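Local coordinates for protein probable hydrolase (Pseudomonas aeruginosa, PDB 7AL6) that is of unknown function but adopts the alpha/beta hydrolase fold and is probably a hydrolase, perhaps a lipolytic enzyme, at residues E16-L21 / A57-G62; I10-I15 / L85-Q90; L37-S42 / A186-E191; V30-G35 / L53-L58. All coordinates share one frame; numbering follows the deposited sequence. Where two conformers were deposited one is given.

Interaction 1 (E16-L21 / A57-G62)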
loop_
_atom_site.group_PDB
_atom_site.type_symbol
_atom_site.label_atom_id
_atom_site.label_comp_id
_atom_site.label_asym_id
_atom_site.label_seq_id
_atom_site.Cartn_x
_atom_site.Cartn_y
_atom_site.Cartn_z
ATOM N N GLU A 16 -5.267 2.541 -9.648
ATOM C CA GLU A 16 -5.780 3.711 -10.360
ATOM C C GLU A 16 -5.076 3.762 -11.714
ATOM O O GLU A 16 -3.875 3.794 -11.719
ATOM C CB GLU A 16 -5.505 4.929 -9.513
ATOM C CG GLU A 16 -6.413 6.050 -9.831
ATOM C CD GLU A 16 -6.092 7.246 -8.980
ATOM O OE1 GLU A 16 -6.600 7.319 -7.880
ATOM O OE2 GLU A 16 -5.306 8.054 -9.446
ATOM N N LEU A 17 -5.801 3.802 -12.816
ATOM C CA LEU A 17 -5.189 3.810 -14.155
ATOM C C LEU A 17 -5.463 5.139 -14.827
ATOM O O LEU A 17 -6.372 5.814 -14.436
ATOM C CB LEU A 17 -5.763 2.686 -15.015
ATOM C CG LEU A 17 -5.603 1.276 -14.481
ATOM C CD1 LEU A 17 -6.270 0.296 -15.408
ATOM C CD2 LEU A 17 -4.149 0.931 -14.282
ATOM N N ALA A 18 -4.624 5.494 -15.767
ATOM C CA ALA A 18 -4.824 6.675 -16.588
ATOM C C ALA A 18 -5.360 6.285 -17.956
ATOM O O ALA A 18 -5.050 5.205 -18.478
ATOM C CB ALA A 18 -3.505 7.440 -16.757
ATOM N N ALA A 19 -6.137 7.187 -18.553
ATOM C CA ALA A 19 -6.640 6.968 -19.907
ATOM C C ALA A 19 -6.838 8.293 -20.631
ATOM O O ALA A 19 -7.150 9.320 -20.014
ATOM C CB ALA A 19 -7.970 6.239 -19.912
ATOM N N HIS A 20 -6.650 8.259 -21.948
ATOM C CA HIS A 20 -7.010 9.353 -22.836
ATOM C C HIS A 20 -8.314 8.990 -23.525
ATOM O O HIS A 20 -8.479 7.863 -24.005
ATOM C CB HIS A 20 -5.910 9.641 -23.872
ATOM C CG HIS A 20 -6.050 10.991 -24.519
ATOM N ND1 HIS A 20 -5.572 12.144 -23.933
ATOM C CD2 HIS A 20 -6.677 11.381 -25.655
ATOM C CE1 HIS A 20 -5.872 13.182 -24.701
ATOM N NE2 HIS A 20 -6.562 12.747 -25.738
ATOM N N LEU A 21 -9.236 9.935 -23.582
ATOM C CA LEU A 21 -10.594 9.722 -24.121
ATOM C C LEU A 21 -10.704 10.297 -25.533
ATOM O O LEU A 21 -10.410 11.462 -25.696
ATOM C CB LEU A 21 -11.592 10.398 -23.189
ATOM C CG LEU A 21 -11.581 9.918 -21.748
ATOM C CD1 LEU A 21 -12.661 10.607 -20.947
ATOM C CD2 LEU A 21 -11.730 8.417 -21.670
ATOM N N ALA A 57 -8.383 5.087 -24.462
ATOM C CA ALA A 57 -7.025 4.614 -24.696
ATOM C C ALA A 57 -6.382 4.524 -23.330
ATOM O O ALA A 57 -5.960 5.543 -22.752
ATOM C CB ALA A 57 -6.237 5.540 -25.628
ATOM N N LEU A 58 -6.279 3.301 -22.845
ATOM C CA LEU A 58 -5.879 2.995 -21.487
ATOM C C LEU A 58 -4.380 2.795 -21.381
ATOM O O LEU A 58 -3.775 2.133 -22.226
ATOM C CB LEU A 58 -6.591 1.721 -21.064
ATOM C CG LEU A 58 -6.494 1.274 -19.617
ATOM C CD1 LEU A 58 -7.251 2.220 -18.715
ATOM C CD2 LEU A 58 -7.044 -0.179 -19.538
ATOM N N ASP A 59 -3.825 3.344 -20.327
ATOM C CA ASP A 59 -2.435 3.078 -19.944
ATOM C C ASP A 59 -2.539 1.800 -19.121
ATOM O O ASP A 59 -3.264 1.779 -18.167
ATOM C CB ASP A 59 -1.797 4.219 -19.152
ATOM C CG ASP A 59 -1.174 5.299 -20.008
ATOM O OD1 ASP A 59 -0.859 5.018 -21.123
ATOM O OD2 ASP A 59 -1.055 6.383 -19.544
ATOM N N PHE A 60 -1.805 0.757 -19.450
ATOM C CA PHE A 60 -1.764 -0.448 -18.606
ATOM C C PHE A 60 -1.040 -0.074 -17.312
ATOM O O PHE A 60 -0.168 0.783 -17.295
ATOM C CB PHE A 60 -1.002 -1.590 -19.283
ATOM C CG PHE A 60 -1.814 -2.446 -20.210
ATOM C CD1 PHE A 60 -3.062 -2.888 -19.842
ATOM C CD2 PHE A 60 -1.325 -2.808 -21.451
ATOM C CE1 PHE A 60 -3.809 -3.675 -20.692
ATOM C CE2 PHE A 60 -2.076 -3.601 -22.298
ATOM C CZ PHE A 60 -3.317 -4.027 -21.917
ATOM N N ALA A 61 -1.270 -0.853 -16.275
ATOM C CA ALA A 61 -0.575 -0.744 -14.985
ATOM C C ALA A 61 0.938 -0.800 -15.232
ATOM O O ALA A 61 1.404 -1.597 -16.030
ATOM C CB ALA A 61 -1.011 -1.864 -14.088
ATOM N N GLY A 62 1.683 0.094 -14.600
ATOM C CA GLY A 62 3.145 0.191 -14.713
ATOM C C GLY A 62 3.598 0.815 -16.021
ATOM O O GLY A 62 4.762 0.772 -16.282
#
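The carboxylate of D59 is the flat group that meets the opposing strand, with OD2 against A18 CB at 3.9 Å; beyond the contact OD2 forms a salt bridge with R188 NE and accepts a hydrogen bond from the backbone N of H65, and OD1 accepts one from A40 N. The two rings turn elsewhere: that of H20 leads off the strand, its ND1 bonded to E7 and its plane meeting F22, while F60 points away and meets Y80.

The joint itself is backbone. Strands 16-22 and 53-58 run antiparallel in the central sheet. H20 and A57 form a hydrogen-bonded pair, A57 N to H20 O at 2.8 Å and H20 N to A57 O at 2.9 Å. A19 and L58 form the non-hydrogen-bonded pair next to it, where A19 CA comes within 3.3 Å of A57 O. Past that, D59 N reaches A18 O at 2.9 Å, close to straight at 167°.

On the A19 and L58 face two leucines cross obliquely under helix 77-91. L58 has CG anti to its backbone N (chi1 -172°), and its CD1 lies 3.9 Å from CD1 of L17; both side chains touch V87. The other branch of L17, CD2, packs on A61 CB at 4.2 Å.

Chemically, the buried carboxylate of D59 has several donors, R188 among them, which would favour the ionised form.

Interaction 2 (I10-I15 / L85-Q90); sequences ISLPHI and LMVAEQ
M86 on helix 77-91 lies against P13 and H14, in the turn of the beta hairpin that joins strands 7-11 and 16-22 at the edge of the alpha/beta hydrolase sheet. Its contact with H14 is a Met-aromatic one made at the ring edge: SD lies near the ring plane, 3.4 Å from CE1 and 72° off the ring normal. In H14 chi1 (58°) sets CG between the backbone N and the carbonyl carbon. The NE2 of its ring is hydrogen-bonded to D83, about one helical turn before V87. Beyond the sulfur, M86 CE touches P13 CG at 4.1 Å, and L150 of the third subunit packs on the same methionine.

L12 comes in beside them at a slant. Its CD1 rests 4.0 Å from M86 CB, and CD2 sits over the helix backbone, 3.6 Å from M86 O, with V87 CG2 also close. Further along, I10 and V87 cross at about a right angle, CD1 to CG1.

I10 and Q90 instead slide past each other in opposite directions, CG2 against CG at 3.8 Å. The second subunit closes in here, its P192 packing on I10 and its V193 on Q90.

Q90 is bent at chi2 (66°), and its CD lies 3.3 Å from S11 O. One water ties the two segments together, accepting from S11 N at 2.9 Å and, at a longer 3.3 Å, from Q90 NE2.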
loop_
_atom_site.group_PDB
_atom_site.type_symbol
_atom_site.label_atom_id
_atom_site.label_comp_id
_atom_site.label_asym_id
_atom_site.label_seq_id
_atom_site.Cartn_x
_atom_site.Cartn_y
_atom_site.Cartn_z
ATOM N N ILE A 10 -8.917 6.507 -13.883
ATOM C CA ILE A 10 -10.038 5.553 -13.721
ATOM C C ILE A 10 -9.729 4.783 -12.448
ATOM O O ILE A 10 -8.711 4.130 -12.398
ATOM C CB ILE A 10 -10.223 4.660 -14.953
ATOM C CG1 ILE A 10 -10.372 5.490 -16.224
ATOM C CG2 ILE A 10 -11.395 3.722 -14.741
ATOM C CD1 ILE A 10 -10.413 4.699 -17.484
ATOM N N SER A 11 -10.600 4.883 -11.465
ATOM C CA SER A 11 -10.371 4.288 -10.150
ATOM C C SER A 11 -10.934 2.877 -10.139
ATOM O O SER A 11 -12.155 2.690 -10.238
ATOM C CB SER A 11 -11.030 5.099 -9.035
ATOM O OG SER A 11 -10.330 6.313 -8.887
ATOM N N LEU A 12 -10.055 1.896 -10.025
ATOM C CA LEU A 12 -10.424 0.520 -9.788
ATOM C C LEU A 12 -10.233 0.199 -8.316
ATOM O O LEU A 12 -9.585 0.943 -7.584
ATOM C CB LEU A 12 -9.571 -0.406 -10.656
ATOM C CG LEU A 12 -9.483 -0.043 -12.148
ATOM C CD1 LEU A 12 -8.733 -1.173 -12.920
ATOM C CD2 LEU A 12 -10.826 0.209 -12.771
ATOM N N PRO A 13 -10.800 -0.907 -7.840
ATOM C CA PRO A 13 -10.673 -1.231 -6.415
ATOM C C PRO A 13 -9.246 -1.373 -5.975
ATOM O O PRO A 13 -8.893 -0.970 -4.868
ATOM C CB PRO A 13 -11.452 -2.559 -6.277
ATOM C CG PRO A 13 -12.439 -2.548 -7.443
ATOM C CD PRO A 13 -11.748 -1.781 -8.563
ATOM N N HIS A 14 -8.373 -1.874 -6.833
ATOM C CA HIS A 14 -7.021 -2.202 -6.425
ATOM C C HIS A 14 -5.944 -1.325 -7.037
ATOM O O HIS A 14 -4.763 -1.521 -6.726
ATOM C CB HIS A 14 -6.728 -3.659 -6.833
ATOM C CG HIS A 14 -6.897 -3.905 -8.302
ATOM N ND1 HIS A 14 -8.127 -3.845 -8.931
ATOM C CD2 HIS A 14 -5.991 -4.193 -9.274
ATOM C CE1 HIS A 14 -7.970 -4.087 -10.222
ATOM N NE2 HIS A 14 -6.686 -4.317 -10.452
ATOM N N ILE A 15 -6.280 -0.506 -8.009
ATOM C CA ILE A 15 -5.275 0.327 -8.709
ATOM C C ILE A 15 -5.990 1.482 -9.385
ATOM O O ILE A 15 -7.142 1.350 -9.713
ATOM C CB ILE A 15 -4.503 -0.531 -9.729
ATOM C CG1 ILE A 15 -3.192 0.107 -10.180
ATOM C CG2 ILE A 15 -5.390 -0.865 -10.902
ATOM C CD1 ILE A 15 -2.273 -0.814 -10.933
ATOM N N LEU A 85 -11.416 -5.367 -17.690
ATOM C CA LEU A 85 -12.806 -5.722 -17.318
ATOM C C LEU A 85 -13.310 -4.748 -16.243
ATOM O O LEU A 85 -14.402 -4.275 -16.345
ATOM C CB LEU A 85 -12.816 -7.166 -16.819
ATOM C CG LEU A 85 -14.174 -7.707 -16.414
ATOM C CD1 LEU A 85 -15.145 -7.647 -17.563
ATOM C CD2 LEU A 85 -14.061 -9.120 -15.895
ATOM N N MET A 86 -12.491 -4.448 -15.257
ATOM C CA MET A 86 -12.843 -3.513 -14.169
ATOM C C MET A 86 -12.957 -2.089 -14.716
ATOM O O MET A 86 -13.733 -1.348 -14.182
ATOM C CB MET A 86 -11.867 -3.645 -13.007
ATOM C CG MET A 86 -12.052 -4.967 -12.326
ATOM S SD MET A 86 -11.118 -5.193 -10.865
ATOM C CE MET A 86 -12.324 -5.950 -9.794
ATOM N N VAL A 87 -12.159 -1.721 -15.713
ATOM C CA VAL A 87 -12.259 -0.383 -16.341
ATOM C C VAL A 87 -13.648 -0.272 -16.970
ATOM O O VAL A 87 -14.313 0.697 -16.723
ATOM C CB VAL A 87 -11.160 -0.134 -17.384
ATOM C CG1 VAL A 87 -11.565 0.970 -18.332
ATOM C CG2 VAL A 87 -9.823 0.170 -16.746
ATOM N N ALA A 88 -14.081 -1.282 -17.708
ATOM C CA ALA A 88 -15.427 -1.286 -18.288
ATOM C C ALA A 88 -16.507 -1.178 -17.210
ATOM O O ALA A 88 -17.440 -0.381 -17.341
ATOM C CB ALA A 88 -15.651 -2.554 -19.132
ATOM N N GLU A 89 -16.383 -1.953 -16.122
ATOM C CA GLU A 89 -17.326 -1.805 -15.011
ATOM C C GLU A 89 -17.367 -0.376 -14.513
ATOM O O GLU A 89 -18.442 0.170 -14.253
ATOM C CB GLU A 89 -16.957 -2.723 -13.851
ATOM C CG GLU A 89 -16.997 -4.182 -14.227
ATOM C CD GLU A 89 -18.400 -4.720 -14.191
ATOM O OE1 GLU A 89 -18.997 -4.677 -13.106
ATOM O OE2 GLU A 89 -18.899 -5.151 -15.247
ATOM N N GLN A 90 -16.183 0.242 -14.317
ATOM C CA GLN A 90 -16.144 1.581 -13.737
ATOM C C GLN A 90 -16.689 2.623 -14.693
ATOM O O GLN A 90 -17.210 3.654 -14.255
ATOM C CB GLN A 90 -14.708 1.902 -13.288
ATOM C CG GLN A 90 -14.531 3.244 -12.613
ATOM C CD GLN A 90 -15.264 3.341 -11.269
ATOM O OE1 GLN A 90 -15.701 2.353 -10.728
ATOM N NE2 GLN A 90 -15.391 4.543 -10.757
HETATM O O HOH W 1 -13.017 6.467 -11.896
#

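Interaction 3 (L37-S42 / A186-E191); sequences LDNAMS and AQRGLE
An Asx turn at N39, in the loop that follows strand 28-33 and its HG pair, meets R188 and G189 at the end of helix 179-189. This helix belongs to the insertion between strands 119-125 and 229-234, where the superfamily usually carries its lid.

In the turn N39 OD1 accepts from M41 N at 2.8 Å, in the carbonyl plane. The same amide faces the helix end: chi1 (56°) sets CG between the backbone N and the carbonyl carbon, and OD1 lies 3.5 Å from R188 CB. ND2 bonds L185 O; it also comes within 3.5 Å of G189 N, but both are donors and no bond forms.

R188 stretches past this turn with its chain extended from CG to NE, running aslant to N39, the amide and guanidinium planes 48° apart. A40 CB covers one guanidinium face from 3.8 Å above the plane, offset toward the rim. M41 lies against the root of the arginine, CG to R188 CB at 3.6 Å; M41 was modelled in two conformers, so the reach of its CE to Q187 is less certain. A triethylene glycol lies about 5 Å from the M41 side chain.

The buried arginine charge is met outside the segments by two acids, D59 at NE and E7 at NH2, so the inserted helix is tied by its last turn to the sheet side of the molecule through charge as well as packing.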
loop_
_atom_site.group_PDB
_atom_site.type_symbol
_atom_site.label_atom_id
_atom_site.label_comp_id
_atom_site.label_asym_id
_atom_site.label_seq_id
_atom_site.Cartn_x
_atom_site.Cartn_y
_atom_site.Cartn_z
ATOM N N LEU A 37 5.590 -2.004 -22.649
ATOM C CA LEU A 37 6.461 -0.816 -22.402
ATOM C C LEU A 37 6.013 0.399 -23.223
ATOM O O LEU A 37 6.708 1.359 -23.196
ATOM C CB LEU A 37 7.949 -1.111 -22.619
ATOM C CG LEU A 37 8.502 -2.352 -21.936
ATOM C CD1 LEU A 37 9.987 -2.486 -22.169
ATOM C CD2 LEU A 37 8.198 -2.378 -20.461
ATOM N N ASP A 38 4.873 0.368 -23.901
ATOM C CA ASP A 38 4.345 1.552 -24.559
ATOM C C ASP A 38 3.329 2.221 -23.629
ATOM O O ASP A 38 3.419 2.047 -22.415
ATOM C CB ASP A 38 3.723 1.166 -25.907
ATOM C CG ASP A 38 4.763 0.674 -26.907
ATOM O OD1 ASP A 38 5.961 0.925 -26.661
ATOM O OD2 ASP A 38 4.376 0.048 -27.925
ATOM N N ASN A 39 2.380 2.962 -24.195
ATOM C CA ASN A 39 1.377 3.722 -23.450
ATOM C C ASN A 39 0.301 4.143 -24.429
ATOM O O ASN A 39 0.369 3.834 -25.625
ATOM C CB ASN A 39 1.993 4.926 -22.736
ATOM C CG ASN A 39 2.733 5.850 -23.662
ATOM O OD1 ASN A 39 2.148 6.408 -24.572
ATOM N ND2 ASN A 39 4.034 6.073 -23.380
ATOM N N ALA A 40 -0.668 4.904 -23.934
ATOM C CA ALA A 40 -1.817 5.257 -24.752
ATOM C C ALA A 40 -1.448 6.102 -25.967
ATOM O O ALA A 40 -2.255 6.224 -26.891
ATOM C CB ALA A 40 -2.861 6.015 -23.926
ATOM N N MET A 41 -0.304 6.755 -25.979
ATOM C CA MET A 41 0.068 7.497 -27.181
ATOM C C MET A 41 0.324 6.583 -28.379
ATOM O O MET A 41 0.387 7.069 -29.507
ATOM C CB MET A 41 1.327 8.332 -26.935
ATOM C CG MET A 41 1.149 9.535 -25.986
ATOM S SD MET A 41 0.053 10.780 -26.676
ATOM C CE MET A 41 1.152 11.620 -27.827
ATOM N N SER A 42 0.273 5.288 -28.163
ATOM C CA SER A 42 0.406 4.308 -29.249
ATOM C C SER A 42 -0.767 4.581 -30.208
ATOM O O SER A 42 -0.589 4.425 -31.339
ATOM C CB SER A 42 0.428 2.919 -28.718
ATOM O OG SER A 42 0.619 1.980 -29.733
ATOM N N ALA A 186 7.296 9.029 -26.024
ATOM C CA ALA A 186 8.078 9.724 -25.001
ATOM C C ALA A 186 7.279 10.801 -24.275
ATOM O O ALA A 186 7.558 11.086 -23.111
ATOM C CB ALA A 186 9.318 10.392 -25.615
ATOM N N GLN A 187 6.301 11.402 -24.921
ATOM C CA GLN A 187 5.476 12.475 -24.321
ATOM C C GLN A 187 4.725 11.947 -23.093
ATOM O O GLN A 187 4.442 12.731 -22.233
ATOM C CB GLN A 187 4.531 13.058 -25.357
ATOM C CG GLN A 187 5.269 13.742 -26.482
ATOM C CD GLN A 187 4.442 14.817 -27.124
ATOM O OE1 GLN A 187 3.491 14.544 -27.829
ATOM N NE2 GLN A 187 4.800 16.055 -26.860
ATOM N N ARG A 188 4.326 10.682 -23.110
ATOM C CA ARG A 188 3.584 10.005 -22.031
ATOM C C ARG A 188 4.451 8.998 -21.280
ATOM O O ARG A 188 3.985 8.536 -20.286
ATOM C CB ARG A 188 2.382 9.302 -22.665
ATOM C CG ARG A 188 1.171 9.136 -21.770
ATOM C CD ARG A 188 -0.057 8.555 -22.441
ATOM N NE ARG A 188 -1.074 8.250 -21.470
ATOM C CZ ARG A 188 -2.115 9.006 -21.207
ATOM N NH1 ARG A 188 -2.341 10.099 -21.897
ATOM N NH2 ARG A 188 -2.958 8.641 -20.272
ATOM N N GLY A 189 5.659 8.690 -21.737
ATOM C CA GLY A 189 6.494 7.629 -21.151
ATOM C C GLY A 189 7.707 8.100 -20.375
ATOM O O GLY A 189 8.372 7.289 -19.813
ATOM N N LEU A 190 7.985 9.383 -20.345
ATOM C CA LEU A 190 9.153 9.917 -19.632
ATOM C C LEU A 190 8.750 10.570 -18.311
ATOM O O LEU A 190 7.752 11.314 -18.241
ATOM C CB LEU A 190 9.870 10.956 -20.503
ATOM C CG LEU A 190 10.484 10.383 -21.788
ATOM C CD1 LEU A 190 11.288 11.424 -22.507
ATOM C CD2 LEU A 190 11.358 9.223 -21.412
ATOM N N GLU A 191 9.536 10.306 -17.296
ATOM C CA GLU A 191 9.429 11.040 -16.062
ATOM C C GLU A 191 10.731 11.752 -15.729
ATOM O O GLU A 191 11.807 11.260 -16.044
ATOM C CB GLU A 191 9.047 10.125 -14.896
ATOM C CG GLU A 191 10.064 9.148 -14.500
ATOM C CD GLU A 191 9.560 8.301 -13.329
ATOM O OE1 GLU A 191 8.980 7.223 -13.579
ATOM O OE2 GLU A 191 9.688 8.733 -12.169
#

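Interaction 4 (V30-G35 / L53-L58)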
loop_
_atom_site.group_PDB
_atom_site.type_symbol
_atom_site.label_atom_id
_atom_site.label_comp_id
_atom_site.label_asym_id
_atom_site.label_seq_id
_atom_site.Cartn_x
_atom_site.Cartn_y
_atom_site.Cartn_z
ATOM N N VAL A 30 -15.293 1.494 -27.086
ATOM C CA VAL A 30 -14.048 0.784 -27.394
ATOM C C VAL A 30 -12.998 1.107 -26.333
ATOM O O VAL A 30 -12.760 2.277 -26.029
ATOM C CB VAL A 30 -13.513 1.187 -28.787
ATOM C CG1 VAL A 30 -12.234 0.426 -29.099
ATOM C CG2 VAL A 30 -14.564 0.968 -29.845
ATOM N N ILE A 31 -12.343 0.080 -25.794
ATOM C CA ILE A 31 -11.119 0.255 -25.012
ATOM C C ILE A 31 -9.932 -0.111 -25.894
ATOM O O ILE A 31 -9.903 -1.205 -26.485
ATOM C CB ILE A 31 -11.139 -0.594 -23.727
ATOM C CG1 ILE A 31 -12.370 -0.239 -22.917
ATOM C CG2 ILE A 31 -9.882 -0.308 -22.872
ATOM C CD1 ILE A 31 -12.615 -1.190 -21.694
ATOM N N ALA A 32 -8.973 0.817 -26.010
ATOM C CA ALA A 32 -7.752 0.621 -26.780
ATOM C C ALA A 32 -6.592 0.269 -25.861
ATOM O O ALA A 32 -6.297 0.994 -24.895
ATOM C CB ALA A 32 -7.422 1.873 -27.601
ATOM N N LEU A 33 -5.917 -0.834 -26.181
ATOM C CA LEU A 33 -4.867 -1.414 -25.364
ATOM C C LEU A 33 -3.536 -1.447 -26.131
ATOM O O LEU A 33 -3.468 -1.954 -27.261
ATOM C CB LEU A 33 -5.280 -2.825 -24.936
ATOM C CG LEU A 33 -6.648 -2.982 -24.269
ATOM C CD1 LEU A 33 -6.813 -4.459 -23.901
ATOM C CD2 LEU A 33 -6.708 -2.127 -23.022
ATOM N N HIS A 34 -2.454 -0.963 -25.485
ATOM C CA HIS A 34 -1.173 -0.765 -26.144
ATOM C C HIS A 34 -0.235 -1.963 -25.918
ATOM O O HIS A 34 -0.525 -2.910 -25.177
ATOM C CB HIS A 34 -0.524 0.553 -25.678
ATOM C CG HIS A 34 -0.285 0.620 -24.197
ATOM N ND1 HIS A 34 0.733 -0.075 -23.587
ATOM C CD2 HIS A 34 -0.948 1.275 -23.202
ATOM C CE1 HIS A 34 0.681 0.126 -22.275
ATOM N NE2 HIS A 34 -0.332 0.939 -22.017
ATOM N N GLY A 35 0.941 -1.856 -26.506
ATOM C CA GLY A 35 2.027 -2.844 -26.470
ATOM C C GLY A 35 2.855 -2.795 -25.203
ATOM O O GLY A 35 2.781 -1.839 -24.476
ATOM N N LEU A 53 -16.557 6.217 -32.836
ATOM C CA LEU A 53 -16.153 5.275 -31.769
ATOM C C LEU A 53 -15.815 6.082 -30.514
ATOM O O LEU A 53 -15.205 7.104 -30.645
ATOM C CB LEU A 53 -14.950 4.442 -32.206
ATOM C CG LEU A 53 -15.118 3.617 -33.479
ATOM C CD1 LEU A 53 -13.974 2.656 -33.644
ATOM C CD2 LEU A 53 -16.433 2.874 -33.498
ATOM N N ARG A 54 -16.285 5.684 -29.345
ATOM C CA ARG A 54 -15.879 6.328 -28.086
ATOM C C ARG A 54 -14.693 5.494 -27.606
ATOM O O ARG A 54 -14.917 4.426 -27.105
ATOM C CB ARG A 54 -17.024 6.381 -27.087
ATOM C CG ARG A 54 -16.616 6.944 -25.742
ATOM C CD ARG A 54 -16.054 8.351 -25.771
ATOM N NE ARG A 54 -16.127 8.941 -24.460
ATOM C CZ ARG A 54 -15.798 10.176 -24.157
ATOM N NH1 ARG A 54 -15.926 10.595 -22.921
ATOM N NH2 ARG A 54 -15.349 10.991 -25.075
ATOM N N ILE A 55 -13.475 5.968 -27.766
ATOM C CA ILE A 55 -12.274 5.166 -27.454
ATOM C C ILE A 55 -11.632 5.633 -26.161
ATOM O O ILE A 55 -11.274 6.790 -26.033
ATOM C CB ILE A 55 -11.281 5.205 -28.626
ATOM C CG1 ILE A 55 -11.914 4.699 -29.921
ATOM C CG2 ILE A 55 -10.027 4.451 -28.296
ATOM C CD1 ILE A 55 -11.127 5.018 -31.143
ATOM N N VAL A 56 -11.461 4.684 -25.269
ATOM C CA VAL A 56 -10.757 4.866 -24.008
ATOM C C VAL A 56 -9.391 4.247 -24.230
ATOM O O VAL A 56 -9.248 3.018 -24.255
ATOM C CB VAL A 56 -11.511 4.209 -22.846
ATOM C CG1 VAL A 56 -10.712 4.315 -21.550
ATOM C CG2 VAL A 56 -12.885 4.840 -22.673
ATOM N N ALA A 57 -8.383 5.087 -24.462
ATOM C CA ALA A 57 -7.025 4.614 -24.696
ATOM C C ALA A 57 -6.382 4.524 -23.330
ATOM O O ALA A 57 -5.960 5.543 -22.752
ATOM C CB ALA A 57 -6.237 5.540 -25.628
ATOM N N LEU A 58 -6.279 3.301 -22.845
ATOM C CA LEU A 58 -5.879 2.995 -21.487
ATOM C C LEU A 58 -4.380 2.795 -21.381
ATOM O O LEU A 58 -3.775 2.133 -22.226
ATOM C CB LEU A 58 -6.591 1.721 -21.064
ATOM C CG LEU A 58 -6.494 1.274 -19.617
ATOM C CD1 LEU A 58 -7.251 2.220 -18.715
ATOM C CD2 LEU A 58 -7.044 -0.179 -19.538
HETATM O O HOH W 2 -3.829 2.422 -25.005
HETATM O O HOH W 3 -3.554 -0.615 -22.673
#
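V30 and A32 face I55, V56 and A57 across a parallel pair of strands, 28-33 and 53-58, and the backbone polar groups on the facing edges are matched in turn. V30 N donates to R54 O, V56 N to V30 O at 2.8 Å, A32 N to V56 O at 2.8 Å, and L58 N to A32 O at 3.1 Å. The V56 carbonyl receives its donor 37° above its plane. V30 O has a further neighbour in the CA-H of I55, with that CA 3.3 Å away.

Around L58 O, water takes over. One water donates to both A32 O and L58 O; another accepts from H34 N and donates to L58 O, each bond to L58 O being 2.8 Å. The H34 ring comes edge-on to the same carbonyl, CD2 at 3.1 Å. Its ND1 donates to G35 O almost in the ring plane, which leaves NE2 to accept from F60 N.

Side chains pack on both faces: A32 CB on I55 CG2 at 3.7 Å on one. On the other, L33 lies beside L58, pointing the same way, with L33 CD2 4.0 Å from L58 CD2.

The strands lie in the middle of the sheet. I31 and L33 bond on their far side to strand 96-101, which leads to a probable nucleophile elbow, while V56 and A57 touch strand 16-22. Helix 77-91 covers the face of I31, L33, V56 and L58.

In the fold
Interactions 1 and 4 share A57 and L58 of strand 53-58, one on each edge of it, with centres about 9 Å apart; together they make the row 16-22, 53-58, 28-33 of the mixed sheet. Interaction 2 has its centre about 10 Å from that of interaction 1, at the outer hairpin, where helix 77-91 lies over the same sheet, and V87 touches L58. Along the chain interactions 1 and 4 are nested inside the loop closed by interaction 2. Interaction 3 crosses all of them in sequence, bringing in a later, inserted helix. Its centre is about 21 Å from that of interaction 2 and about 11 Å from that of interaction 1. The D59-R188 salt bridge thus ties the inserted region to the hydrolase core.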